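Local coordinates for phosphoenolpyruvate-protein phosphotransferase (Coxiella burnetii, PDB 3TRC) that probably catalyses phosphoryl transfer from phosphoenolpyruvate to a protein histidine, and is represented here by its GAF domain, at residues Q25-V30 / I153-E158; V32-A37 / A146-L151. One frame throughout, in Å; residues are numbered along the deposited sequence. Where two conformers were deposited one is given.

Both contacts join helix 23-37 to helix 142-164 in the helical layer of the GAF domain, with their centres about 11 Å apart along the same pair. They run into each other: Val30 CG1 of interaction 1 lies 3.8 Å from Leu151 CD2 of interaction 2, making one continuous apolar seam. Every touching residue in both is buried, and neither has a hydrogen bond across. Interaction 1 is purely aliphatic, whereas interaction 2 brings in a phenylalanine ring and a cysteine sulfur and has, within segment 32-37 and away from the contact itself, an Arg33-Glu36 salt bridge. Helix 142-164 also packs on the second subunit near both.

Interaction 1. Residues Q25-V30 / I153-E158; sequences QALKLV and IHLAAE
Within the helical layer of the GAF domain, Val30 of helix 23-37 packs against Leu155 of helix 142-164, where the two helices run side by side. The side chains reach toward each other tip to tip, and methyl meets methyl twice: Val30 CG2 is 3.8 Å from Leu155 CD2, and Val30 CG1 is 4.1 Å from Leu155 CD1. The valine can offer both methyls because its CA-CB bond already points at the other helix, with CG1 trans to the backbone N (chi1 170°). Leu155 starts out less directly aimed; its CG lies opposite the carbonyl carbon (chi1 -59°), and the branch at the end brings both methyls round to the valine.

One turn back on helix 23-37, Leu27 also extends its end inward, but its CD2 remains 4.5 Å from Leu155 CD2, a looser touch. The backbones are nearest at these same two leucines, 7.8 Å from Leu27 CA to Leu155 CA.

Leu27 and Leu155 both rest on Leu45 of strand 42-49, so this seam between helices continues down onto the sheet. Val30 also packs on Val17 of helix 3-19, while Ile153 and Ala157 lie against Asn18 of the second subunit.

No hydrogen bond crosses between the segments. Backbone bonds such as Val30 N to Ala26 O at 3.0 Å run along each helix instead. What joins the helices here is therefore van der Waals packing of buried branched aliphatic groups, with no directional bond to fix the register.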
# COMPACT_ATOMS: atom_id res chain seq x y z
N GLN A 25 -3.32 16.40 5.07
CA GLN A 25 -3.34 16.38 3.61
C GLN A 25 -3.55 14.97 3.08
O GLN A 25 -4.25 14.78 2.08
CB GLN A 25 -2.06 17.00 3.04
CG GLN A 25 -2.10 18.50 2.94
CD GLN A 25 -3.17 18.97 1.97
OE1 GLN A 25 -4.21 19.48 2.38
NE2 GLN A 25 -2.92 18.79 0.68
N ALA A 26 -2.95 13.98 3.73
CA ALA A 26 -3.11 12.60 3.29
C ALA A 26 -4.56 12.16 3.43
O ALA A 26 -5.12 11.53 2.53
CB ALA A 26 -2.20 11.67 4.07
N LEU A 27 -5.17 12.50 4.56
CA LEU A 27 -6.55 12.11 4.81
C LEU A 27 -7.49 12.78 3.82
O LEU A 27 -8.41 12.16 3.29
CB LEU A 27 -6.96 12.47 6.24
CG LEU A 27 -6.09 11.87 7.35
CD1 LEU A 27 -6.64 12.22 8.73
CD2 LEU A 27 -5.98 10.37 7.18
N LYS A 28 -7.26 14.07 3.57
CA LYS A 28 -8.14 14.82 2.69
C LYS A 28 -8.02 14.32 1.26
O LYS A 28 -9.00 14.28 0.51
CB LYS A 28 -7.86 16.32 2.79
CG LYS A 28 -8.06 16.85 4.20
CD LYS A 28 -8.32 18.34 4.23
CE LYS A 28 -8.74 18.76 5.63
NZ LYS A 28 -9.70 17.78 6.23
N LEU A 29 -6.82 13.91 0.89
CA LEU A 29 -6.54 13.38 -0.43
C LEU A 29 -7.29 12.08 -0.64
O LEU A 29 -7.92 11.86 -1.68
CB LEU A 29 -5.03 13.15 -0.55
CG LEU A 29 -4.34 12.44 -1.71
CD1 LEU A 29 -2.85 12.67 -1.58
CD2 LEU A 29 -4.66 10.95 -1.72
N VAL A 30 -7.24 11.22 0.37
CA VAL A 30 -7.88 9.92 0.31
C VAL A 30 -9.40 9.99 0.13
O VAL A 30 -9.95 9.31 -0.74
CB VAL A 30 -7.50 9.06 1.54
CG1 VAL A 30 -8.35 7.81 1.62
CG2 VAL A 30 -6.01 8.72 1.48
N ILE A 153 -4.94 -0.02 5.79
CA ILE A 153 -3.69 -0.42 6.42
C ILE A 153 -2.67 0.71 6.32
O ILE A 153 -1.95 1.01 7.27
CB ILE A 153 -3.12 -1.70 5.78
CG1 ILE A 153 -4.14 -2.83 5.94
CG2 ILE A 153 -1.79 -2.07 6.40
CD1 ILE A 153 -3.81 -4.08 5.17
N HIS A 154 -2.64 1.35 5.15
CA HIS A 154 -1.75 2.48 4.91
C HIS A 154 -2.15 3.64 5.81
O HIS A 154 -1.31 4.26 6.45
CB HIS A 154 -1.83 2.88 3.43
CG HIS A 154 -0.67 3.67 2.94
ND1 HIS A 154 0.36 4.10 3.76
CD2 HIS A 154 -0.37 4.12 1.70
CE1 HIS A 154 1.24 4.78 3.04
NE2 HIS A 154 0.82 4.81 1.79
N LEU A 155 -3.45 3.94 5.86
CA LEU A 155 -3.95 5.01 6.70
C LEU A 155 -3.62 4.79 8.17
O LEU A 155 -3.29 5.74 8.89
CB LEU A 155 -5.46 5.17 6.51
CG LEU A 155 -5.89 5.49 5.08
CD1 LEU A 155 -7.40 5.59 4.98
CD2 LEU A 155 -5.23 6.77 4.60
N ALA A 156 -3.72 3.55 8.62
CA ALA A 156 -3.38 3.22 10.01
C ALA A 156 -1.93 3.58 10.31
O ALA A 156 -1.62 4.17 11.36
CB ALA A 156 -3.63 1.74 10.29
N ALA A 157 -1.03 3.24 9.39
CA ALA A 157 0.38 3.54 9.57
C ALA A 157 0.62 5.04 9.61
O ALA A 157 1.40 5.53 10.41
CB ALA A 157 1.22 2.90 8.47
N GLU A 158 -0.06 5.76 8.73
CA GLU A 158 0.08 7.21 8.68
C GLU A 158 -0.42 7.88 9.96
O GLU A 158 0.22 8.79 10.49
CB GLU A 158 -0.62 7.77 7.44
CG GLU A 158 -0.05 7.23 6.13
CD GLU A 158 1.39 7.67 5.89
OE1 GLU A 158 1.66 8.88 6.02
OE2 GLU A 158 2.25 6.82 5.58

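Interaction 2. Residues V32-A37 / A146-L151; sequences VRLCEA and AFCVTL
Leu34 of helix 23-37 sits among Phe147, Cys148 and Leu151 of helix 142-164 in the GAF domain. Segments 32-37 and 146-151 run nearly antiparallel (167°), their axes 12.6 Å apart, so side chains must fill the gap. Leu34 was modelled in two conformers; in the one given, it meets Leu151 tip to tip, with Leu34 CD2 3.9 Å from Leu151 CD2, and Leu34 CD1 lies a looser 4.4 Å from Cys148 SG. The Phe147 ring turns its edge to Leu34 CD2, but that spacing is too short to be trusted. Met6, Ile9 and Leu10 of helix 3-19 also pack on Phe147.

The flank of helix 23-37 toward helix 3-19 is polar and more solvent-exposed. There Arg33 NH1 bonds the syn lone pair of OE1 of Glu36, an exposed residue, at 2.8 Å, nearly in the guanidinium plane, while Arg33 NE pairs with Glu16. On the sheet side, Cys35 forms a disulfide with Cys43, tying this helix to strand 42-49.

On helix 142-164, Thr150 packs on Arg11 of the second subunit; its OG1 donates to Ala146 O at 2.7 Å, and Thr150 N reaches that oxygen from the opposite face of the carbonyl plane.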
# COMPACT_ATOMS: atom_id res chain seq x y z
N VAL A 32 -11.24 12.29 -1.14
CA VAL A 32 -11.55 12.83 -2.45
C VAL A 32 -11.28 11.77 -3.53
O VAL A 32 -12.12 11.53 -4.40
CB VAL A 32 -10.74 14.10 -2.76
CG1 VAL A 32 -10.88 14.48 -4.24
CG2 VAL A 32 -11.20 15.25 -1.88
N ARG A 33 -10.11 11.15 -3.45
CA ARG A 33 -9.69 10.18 -4.45
C ARG A 33 -10.60 8.96 -4.48
O ARG A 33 -10.95 8.47 -5.56
CB ARG A 33 -8.24 9.73 -4.21
CG ARG A 33 -7.20 10.79 -4.51
CD ARG A 33 -7.28 11.26 -5.96
NE ARG A 33 -6.20 12.18 -6.30
CZ ARG A 33 -6.30 13.17 -7.17
NH1 ARG A 33 -7.45 13.38 -7.80
NH2 ARG A 33 -5.26 13.96 -7.42
N LEU A 34 -10.98 8.47 -3.31
CA LEU A 34 -11.89 7.33 -3.24
C LEU A 34 -13.18 7.63 -3.97
O LEU A 34 -13.65 6.83 -4.77
CB LEU A 34 -12.17 6.92 -1.79
CG LEU A 34 -11.13 6.02 -1.14
CD1 LEU A 34 -11.59 5.52 0.22
CD2 LEU A 34 -10.84 4.87 -2.05
N CYS A 35 -13.76 8.79 -3.68
CA CYS A 35 -15.02 9.16 -4.32
C CYS A 35 -14.88 9.26 -5.83
O CYS A 35 -15.76 8.84 -6.58
CB CYS A 35 -15.57 10.46 -3.74
SG CYS A 35 -16.29 10.21 -2.11
N GLU A 36 -13.77 9.82 -6.29
CA GLU A 36 -13.53 9.98 -7.72
C GLU A 36 -13.31 8.64 -8.41
O GLU A 36 -13.78 8.42 -9.53
CB GLU A 36 -12.30 10.85 -7.97
CG GLU A 36 -12.48 12.31 -7.61
CD GLU A 36 -11.17 13.08 -7.71
OE1 GLU A 36 -10.10 12.46 -7.56
OE2 GLU A 36 -11.22 14.30 -7.93
N ALA A 37 -12.57 7.76 -7.74
CA ALA A 37 -11.98 6.59 -8.40
C ALA A 37 -12.81 5.31 -8.34
O ALA A 37 -12.77 4.50 -9.27
CB ALA A 37 -10.57 6.34 -7.87
N ALA A 146 -11.62 -4.96 -0.97
CA ALA A 146 -10.20 -5.30 -0.86
C ALA A 146 -9.32 -4.06 -1.03
O ALA A 146 -8.34 -3.85 -0.31
CB ALA A 146 -9.83 -6.37 -1.88
N PHE A 147 -9.68 -3.23 -2.00
CA PHE A 147 -8.99 -1.97 -2.23
C PHE A 147 -9.04 -1.08 -0.99
O PHE A 147 -8.01 -0.58 -0.53
CB PHE A 147 -9.63 -1.24 -3.41
CG PHE A 147 -9.19 0.18 -3.55
CD1 PHE A 147 -7.98 0.48 -4.14
CD2 PHE A 147 -9.99 1.21 -3.10
CE1 PHE A 147 -7.57 1.78 -4.28
CE2 PHE A 147 -9.59 2.51 -3.23
CZ PHE A 147 -8.38 2.80 -3.82
N CYS A 148 -10.24 -0.89 -0.46
CA CYS A 148 -10.42 -0.02 0.69
C CYS A 148 -9.74 -0.55 1.96
O CYS A 148 -9.20 0.21 2.76
CB CYS A 148 -11.91 0.24 0.94
SG CYS A 148 -12.73 1.29 -0.27
N VAL A 149 -9.78 -1.87 2.14
CA VAL A 149 -9.13 -2.49 3.30
C VAL A 149 -7.62 -2.33 3.20
O VAL A 149 -6.96 -1.95 4.17
CB VAL A 149 -9.51 -3.98 3.43
CG1 VAL A 149 -8.58 -4.69 4.40
CG2 VAL A 149 -10.96 -4.10 3.87
N THR A 150 -7.08 -2.62 2.02
CA THR A 150 -5.64 -2.49 1.80
C THR A 150 -5.21 -1.05 2.05
O THR A 150 -4.17 -0.80 2.68
CB THR A 150 -5.26 -2.94 0.37
OG1 THR A 150 -5.68 -4.29 0.18
CG2 THR A 150 -3.76 -2.85 0.17
N LEU A 151 -6.02 -0.11 1.58
CA LEU A 151 -5.77 1.31 1.80
C LEU A 151 -5.78 1.67 3.29
O LEU A 151 -4.93 2.44 3.75
CB LEU A 151 -6.81 2.14 1.05
CG LEU A 151 -6.66 3.65 1.11
CD1 LEU A 151 -5.31 4.08 0.55
CD2 LEU A 151 -7.79 4.32 0.35